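Long-range contacts in N-acetyl-beta-D glucosaminidase (Rhizomucor miehei CAU432, PDB 4ZM6), which probably hydrolyses terminal beta-N-acetylglucosamine residues and, through a GCN5-related region that binds acetyl-CoA, transfers acetyl groups to glucosamine: residues L685-G691 against Y847-Y853; G812-A817 against F841-V845. One frame throughout, in Å; residues are numbered along the deposited sequence.

Contact 1: residues L685-G691 against Y847-Y853; sequences LVHDLIG and YKTWRSY
Strands 686-691 and 847-853 run antiparallel, their short axes 4.0 Å apart at an angle of 133°, burying 779 Å² between the segments. Val686 with Tyr853, Asp688 with Arg851 and Ile690 with Lys848 are hydrogen-bonded pairs; His687 with Ser852 and Leu689 with Thr849 are non-hydrogen-bonded. A classic bulge shifts the register: Trp850, at phi/psi -108/-51, and Arg851 both face Asp688, whose O accepts from Trp850 N (2.7 Å) and Arg851 N (3.3 Å), while Asp688 N gives to Arg851 O (2.8 Å). Beyond it Ile690 N reaches Lys848 O (2.8 Å); before it Tyr853 N meets Val686 O (2.6 Å). On the face of Val686 and Asp688, Tyr853 (chi1 -43°, chi2 88°) swings its ring along the strand so that OH donates to Asp688 OD2 (2.6 Å; Asp688 chi1 m, chi2 -3°). Trp850 (chi1 t, chi2 57°) sets its ring edge against Asp688, CE3 to CB 3.8 Å, and its CB on Ile690 CG2 (3.7 Å). On the other face, His687 ND1 and Ser852 OG, both chi1 m, hydrogen-bond at 2.9 Å. Tyr847 (m) lays CD1 3.3 Å from Gly691 N, where a CB would clash, and sends its OH to Ser831 and Asn820. Strand 686-692, from the first of two successive acetyltransferase regions, lies between strands 830-836 and 847-857 of the second, antiparallel to both, so the pairing joins the two GNAT-like units. Buried Asp688 is also hydrogen-bonded to Tyr832 OH and Trp835 N, which implies a carboxylate satisfied by hydroxyls and an amide within the sheet.

Contact 2: residues G812-A817 against F841-V845; sequences GIGIVA and FYSRV
One side of helix 812-817 receives the weakly bonded helical turn 841-843 and the loop through Val845, with CA atoms nearest at Ile813-Phe841 (7.6 Å) and Ala817-Val845 (6.6 Å). Phe841, chi1 t, pushes its ring tip against the bare backbone of Gly812, Phe841 CZ lying 3.7 Å from Gly812 C. Ile813 CG1 is 3.5 Å from Phe841 CE2, and Val816 CG2 sits at the ring edge, 4.1 Å from Phe841 CE1. Gly812 ends an Arg-x-x-Gly-x-Gly sequence, the GNAT signature at the start of the helix after the fourth strand; this helix and the short one cover the same sheet face, Val816 and Tyr842 both resting on Val800. Ile813 (chi1 m) fills the hollow between Phe841, Arg844 and Val845: its CG2 lies over one guanidinium face, and its CG1 is 3.4 Å from Arg844 NH2. Val816 (chi1 t) plugs the next hollow, CG1 being 4.0 Å from Val845 CG2 and 4.2 Å from Tyr842 CE1. Val845 CG1 closes on Ala817 CB at 4.4 Å.

In the fold
Contact 2 is nested inside the chain loop that contact 1 closes, and their centres lie 15 Å apart. Both are partly buried, but contact 1 covers more than twice the area and is held by backbone and side-chain hydrogen bonds between strands of two acetyltransferase regions. Contact 2 stays within the second region and joins helix 811-825 to helix 839-843 by apolar surfaces, with exposed Arg844 at its margin. Chain continuity couples them: helix 839-843 runs into strand 847-857, a probable hydrogen bond links Tyr847 N to Tyr842 O (3.0 Å), and Leu689 CD1 packs 3.3 Å from Tyr842 CB. Leu689, from a strand of the first region, thus packs against helix 839-843 of the second.

Contact 1: residues L685-G691 against Y847-Y853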
loop_
_atom_site.group_PDB
_atom_site.type_symbol
_atom_site.label_atom_id
_atom_site.label_comp_id
_atom_site.label_asym_id
_atom_site.label_seq_id
_atom_site.Cartn_x
_atom_site.Cartn_y
_atom_site.Cartn_z
ATOM N N LEU A 685 -21.211 35.433 1.319
ATOM C CA LEU A 685 -21.633 34.388 0.389
ATOM C C LEU A 685 -21.049 34.610 -1.003
ATOM O O LEU A 685 -20.413 35.631 -1.279
ATOM C CB LEU A 685 -23.161 34.322 0.306
ATOM C CG LEU A 685 -23.903 33.823 1.550
ATOM C CD1 LEU A 685 -25.397 33.760 1.272
ATOM C CD2 LEU A 685 -23.399 32.463 2.013
ATOM N N VAL A 686 -21.266 33.619 -1.863
ATOM C CA VAL A 686 -20.834 33.633 -3.251
ATOM C C VAL A 686 -22.005 33.072 -4.048
ATOM O O VAL A 686 -22.715 32.195 -3.556
ATOM C CB VAL A 686 -19.541 32.801 -3.416
ATOM C CG1 VAL A 686 -19.533 31.989 -4.704
ATOM C CG2 VAL A 686 -18.320 33.705 -3.345
ATOM N N HIS A 687 -22.207 33.572 -5.268
ATOM C CA HIS A 687 -23.458 33.332 -6.001
ATOM C C HIS A 687 -23.295 32.763 -7.410
ATOM O O HIS A 687 -22.323 33.063 -8.111
ATOM C CB HIS A 687 -24.240 34.638 -6.108
ATOM C CG HIS A 687 -24.324 35.396 -4.822
ATOM N ND1 HIS A 687 -25.285 35.137 -3.870
ATOM C CD2 HIS A 687 -23.563 36.401 -4.329
ATOM C CE1 HIS A 687 -25.115 35.955 -2.845
ATOM N NE2 HIS A 687 -24.076 36.731 -3.099
ATOM N N ASP A 688 -24.263 31.935 -7.799
ATOM C CA ASP A 688 -24.518 31.598 -9.195
ATOM C C ASP A 688 -25.699 32.447 -9.662
ATOM O O ASP A 688 -26.691 32.577 -8.940
ATOM C CB ASP A 688 -24.878 30.112 -9.356
ATOM C CG ASP A 688 -23.668 29.190 -9.289
ATOM O OD1 ASP A 688 -22.528 29.672 -9.172
ATOM O OD2 ASP A 688 -23.864 27.960 -9.333
ATOM N N LEU A 689 -25.596 33.007 -10.866
ATOM C CA LEU A 689 -26.657 33.844 -11.436
ATOM C C LEU A 689 -27.405 33.129 -12.553
ATOM O O LEU A 689 -26.851 32.251 -13.213
ATOM C CB LEU A 689 -26.069 35.142 -11.982
ATOM C CG LEU A 689 -25.078 35.889 -11.088
ATOM C CD1 LEU A 689 -24.647 37.182 -11.755
ATOM C CD2 LEU A 689 -25.672 36.181 -9.719
ATOM N N ILE A 690 -28.664 33.515 -12.754
ATOM C CA ILE A 690 -29.467 33.036 -13.887
ATOM C C ILE A 690 -30.055 34.227 -14.638
ATOM O O ILE A 690 -30.505 35.198 -14.025
ATOM C CB ILE A 690 -30.594 32.065 -13.464
ATOM C CG1 ILE A 690 -31.386 31.599 -14.697
ATOM C CG2 ILE A 690 -31.539 32.706 -12.456
ATOM C CD1 ILE A 690 -32.388 30.501 -14.418
ATOM N N GLY A 691 -30.043 34.152 -15.967
ATOM C CA GLY A 691 -30.556 35.232 -16.810
ATOM C C GLY A 691 -31.440 34.726 -17.935
ATOM O O GLY A 691 -31.053 33.821 -18.673
ATOM N N TYR A 847 -29.290 39.504 -15.247
ATOM C CA TYR A 847 -28.996 38.358 -14.368
ATOM C C TYR A 847 -29.432 38.618 -12.926
ATOM O O TYR A 847 -28.985 39.580 -12.302
ATOM C CB TYR A 847 -27.507 37.999 -14.388
ATOM C CG TYR A 847 -27.035 37.378 -15.679
ATOM C CD1 TYR A 847 -27.342 36.060 -15.992
ATOM C CD2 TYR A 847 -26.271 38.108 -16.581
ATOM C CE1 TYR A 847 -26.910 35.489 -17.174
ATOM C CE2 TYR A 847 -25.831 37.550 -17.766
ATOM C CZ TYR A 847 -26.151 36.243 -18.062
ATOM O OH TYR A 847 -25.711 35.702 -19.247
ATOM N N LYS A 848 -30.310 37.760 -12.413
ATOM C CA LYS A 848 -30.654 37.748 -10.993
ATOM C C LYS A 848 -30.060 36.487 -10.364
ATOM O O LYS A 848 -29.752 35.528 -11.074
ATOM C CB LYS A 848 -32.171 37.830 -10.797
ATOM C CG LYS A 848 -32.961 36.562 -11.088
ATOM C CD LYS A 848 -34.446 36.890 -11.196
ATOM C CE LYS A 848 -35.336 35.813 -10.594
ATOM N NZ LYS A 848 -35.402 34.599 -11.448
ATOM N N THR A 849 -29.887 36.488 -9.042
ATOM C CA THR A 849 -29.137 35.407 -8.384
ATOM C C THR A 849 -29.995 34.143 -8.342
ATOM O O THR A 849 -31.208 34.208 -8.149
ATOM C CB THR A 849 -28.619 35.748 -6.956
ATOM O OG1 THR A 849 -29.498 35.201 -5.972
ATOM C CG2 THR A 849 -28.455 37.252 -6.724
ATOM N N TRP A 850 -29.344 33.002 -8.535
ATOM C CA TRP A 850 -30.026 31.731 -8.709
ATOM C C TRP A 850 -29.857 30.852 -7.477
ATOM O O TRP A 850 -30.828 30.306 -6.954
ATOM C CB TRP A 850 -29.469 31.023 -9.946
ATOM C CG TRP A 850 -30.058 29.681 -10.165
ATOM C CD1 TRP A 850 -31.376 29.386 -10.321
ATOM C CD2 TRP A 850 -29.353 28.438 -10.245
ATOM N NE1 TRP A 850 -31.541 28.032 -10.491
ATOM C CE2 TRP A 850 -30.312 27.428 -10.449
ATOM C CE3 TRP A 850 -28.003 28.082 -10.160
ATOM C CZ2 TRP A 850 -29.966 26.079 -10.576
ATOM C CZ3 TRP A 850 -27.659 26.740 -10.287
ATOM C CH2 TRP A 850 -28.638 25.757 -10.494
ATOM N N ARG A 851 -28.609 30.695 -7.045
ATOM C CA ARG A 851 -28.279 29.942 -5.845
ATOM C C ARG A 851 -27.052 30.573 -5.192
ATOM O O ARG A 851 -26.226 31.183 -5.878
ATOM C CB ARG A 851 -27.982 28.479 -6.191
ATOM C CG ARG A 851 -29.134 27.701 -6.810
ATOM C CD ARG A 851 -30.205 27.355 -5.790
ATOM N NE ARG A 851 -31.389 26.749 -6.405
ATOM C CZ ARG A 851 -31.458 25.500 -6.865
ATOM N NH1 ARG A 851 -30.409 24.693 -6.801
ATOM N NH2 ARG A 851 -32.584 25.048 -7.400
ATOM N N SER A 852 -26.925 30.417 -3.873
ATOM C CA SER A 852 -25.788 30.980 -3.131
ATOM C C SER A 852 -24.991 29.899 -2.403
ATOM O O SER A 852 -25.538 28.867 -2.012
ATOM C CB SER A 852 -26.273 32.040 -2.136
ATOM O OG SER A 852 -27.048 33.038 -2.787
ATOM N N TYR A 853 -23.694 30.143 -2.235
ATOM C CA TYR A 853 -22.800 29.215 -1.540
ATOM C C TYR A 853 -21.891 29.960 -0.573
ATOM O O TYR A 853 -21.572 31.123 -0.787
ATOM C CB TYR A 853 -21.921 28.449 -2.537
ATOM C CG TYR A 853 -22.647 27.955 -3.769
ATOM C CD1 TYR A 853 -22.762 28.760 -4.891
ATOM C CD2 TYR A 853 -23.210 26.683 -3.816
ATOM C CE1 TYR A 853 -23.418 28.320 -6.020
ATOM C CE2 TYR A 853 -23.871 26.233 -4.950
ATOM C CZ TYR A 853 -23.972 27.064 -6.048
ATOM O OH TYR A 853 -24.625 26.645 -7.184
#

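Contact 2: residues G812-A817 against F841-V845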
loop_
_atom_site.group_PDB
_atom_site.type_symbol
_atom_site.label_atom_id
_atom_site.label_comp_id
_atom_site.label_asym_id
_atom_site.label_seq_id
_atom_site.Cartn_x
_atom_site.Cartn_y
_atom_site.Cartn_z
ATOM N N GLY A 812 -15.826 45.617 -20.178
ATOM C CA GLY A 812 -16.306 44.472 -19.415
ATOM C C GLY A 812 -17.796 44.242 -19.568
ATOM O O GLY A 812 -18.239 43.115 -19.774
ATOM N N ILE A 813 -18.571 45.317 -19.491
ATOM C CA ILE A 813 -20.029 45.214 -19.595
ATOM C C ILE A 813 -20.394 44.966 -21.057
ATOM O O ILE A 813 -21.378 44.283 -21.355
ATOM C CB ILE A 813 -20.772 46.473 -19.074
ATOM C CG1 ILE A 813 -20.109 47.032 -17.804
ATOM C CG2 ILE A 813 -22.236 46.142 -18.795
ATOM C CD1 ILE A 813 -19.227 48.252 -18.014
ATOM N N GLY A 814 -19.592 45.533 -21.957
ATOM C CA GLY A 814 -19.738 45.304 -23.384
ATOM C C GLY A 814 -19.574 43.851 -23.767
ATOM O O GLY A 814 -20.481 43.248 -24.348
ATOM N N ILE A 815 -18.418 43.287 -23.430
ATOM C CA ILE A 815 -18.111 41.898 -23.769
ATOM C C ILE A 815 -19.091 40.910 -23.139
ATOM O O ILE A 815 -19.407 39.884 -23.742
ATOM C CB ILE A 815 -16.664 41.521 -23.398
ATOM C CG1 ILE A 815 -16.267 40.215 -24.080
ATOM C CG2 ILE A 815 -16.490 41.423 -21.890
ATOM C CD1 ILE A 815 -14.789 39.915 -23.990
ATOM N N VAL A 816 -19.582 41.216 -21.945
ATOM C CA VAL A 816 -20.613 40.384 -21.325
ATOM C C VAL A 816 -21.917 40.519 -22.103
ATOM O O VAL A 816 -22.590 39.529 -22.368
ATOM C CB VAL A 816 -20.824 40.740 -19.832
ATOM C CG1 VAL A 816 -22.112 40.143 -19.289
ATOM C CG2 VAL A 816 -19.647 40.244 -19.010
ATOM N N ALA A 817 -22.269 41.748 -22.470
ATOM C CA ALA A 817 -23.501 41.999 -23.217
ATOM C C ALA A 817 -23.438 41.312 -24.575
ATOM O O ALA A 817 -24.432 40.763 -25.060
ATOM C CB ALA A 817 -23.737 43.496 -23.376
ATOM N N PHE A 841 -23.301 44.511 -11.188
ATOM C CA PHE A 841 -22.712 44.473 -12.523
ATOM C C PHE A 841 -23.552 43.623 -13.474
ATOM O O PHE A 841 -23.902 44.065 -14.568
ATOM C CB PHE A 841 -21.301 43.901 -12.432
ATOM C CG PHE A 841 -20.581 43.837 -13.742
ATOM C CD1 PHE A 841 -20.731 42.739 -14.578
ATOM C CD2 PHE A 841 -19.734 44.860 -14.128
ATOM C CE1 PHE A 841 -20.056 42.670 -15.781
ATOM C CE2 PHE A 841 -19.052 44.797 -15.328
ATOM C CZ PHE A 841 -19.215 43.700 -16.158
ATOM N N TYR A 842 -23.860 42.399 -13.053
ATOM C CA TYR A 842 -24.627 41.467 -13.877
ATOM C C TYR A 842 -26.136 41.737 -13.827
ATOM O O TYR A 842 -26.892 41.176 -14.623
ATOM C CB TYR A 842 -24.334 40.019 -13.468
ATOM C CG TYR A 842 -22.923 39.563 -13.775
ATOM C CD1 TYR A 842 -22.552 39.212 -15.067
ATOM C CD2 TYR A 842 -21.959 39.476 -12.771
ATOM C CE1 TYR A 842 -21.262 38.793 -15.354
ATOM C CE2 TYR A 842 -20.666 39.056 -13.050
ATOM C CZ TYR A 842 -20.326 38.716 -14.342
ATOM O OH TYR A 842 -19.051 38.298 -14.628
ATOM N N SER A 843 -26.571 42.581 -12.891
ATOM C CA SER A 843 -27.956 43.072 -12.872
ATOM C C SER A 843 -28.243 43.962 -14.079
ATOM O O SER A 843 -29.369 44.001 -14.568
ATOM C CB SER A 843 -28.244 43.857 -11.588
ATOM O OG SER A 843 -28.318 43.000 -10.461
ATOM N N ARG A 844 -27.210 44.659 -14.558
ATOM C CA ARG A 844 -27.322 45.565 -15.706
ATOM C C ARG A 844 -27.515 44.857 -17.057
ATOM O O ARG A 844 -27.680 45.522 -18.082
ATOM C CB ARG A 844 -26.081 46.460 -15.788
ATOM C CG ARG A 844 -25.894 47.386 -14.594
ATOM C CD ARG A 844 -24.440 47.807 -14.447
ATOM N NE ARG A 844 -23.953 48.515 -15.630
ATOM C CZ ARG A 844 -22.680 48.843 -15.855
ATOM N NH1 ARG A 844 -21.725 48.533 -14.980
ATOM N NH2 ARG A 844 -22.356 49.486 -16.970
ATOM N N VAL A 845 -27.473 43.524 -17.064
ATOM C CA VAL A 845 -27.736 42.741 -18.270
ATOM C C VAL A 845 -28.691 41.571 -17.990
ATOM O O VAL A 845 -28.624 40.532 -18.649
ATOM C CB VAL A 845 -26.417 42.245 -18.912
ATOM C CG1 VAL A 845 -25.605 43.418 -19.438
ATOM C CG2 VAL A 845 -25.589 41.441 -17.920
#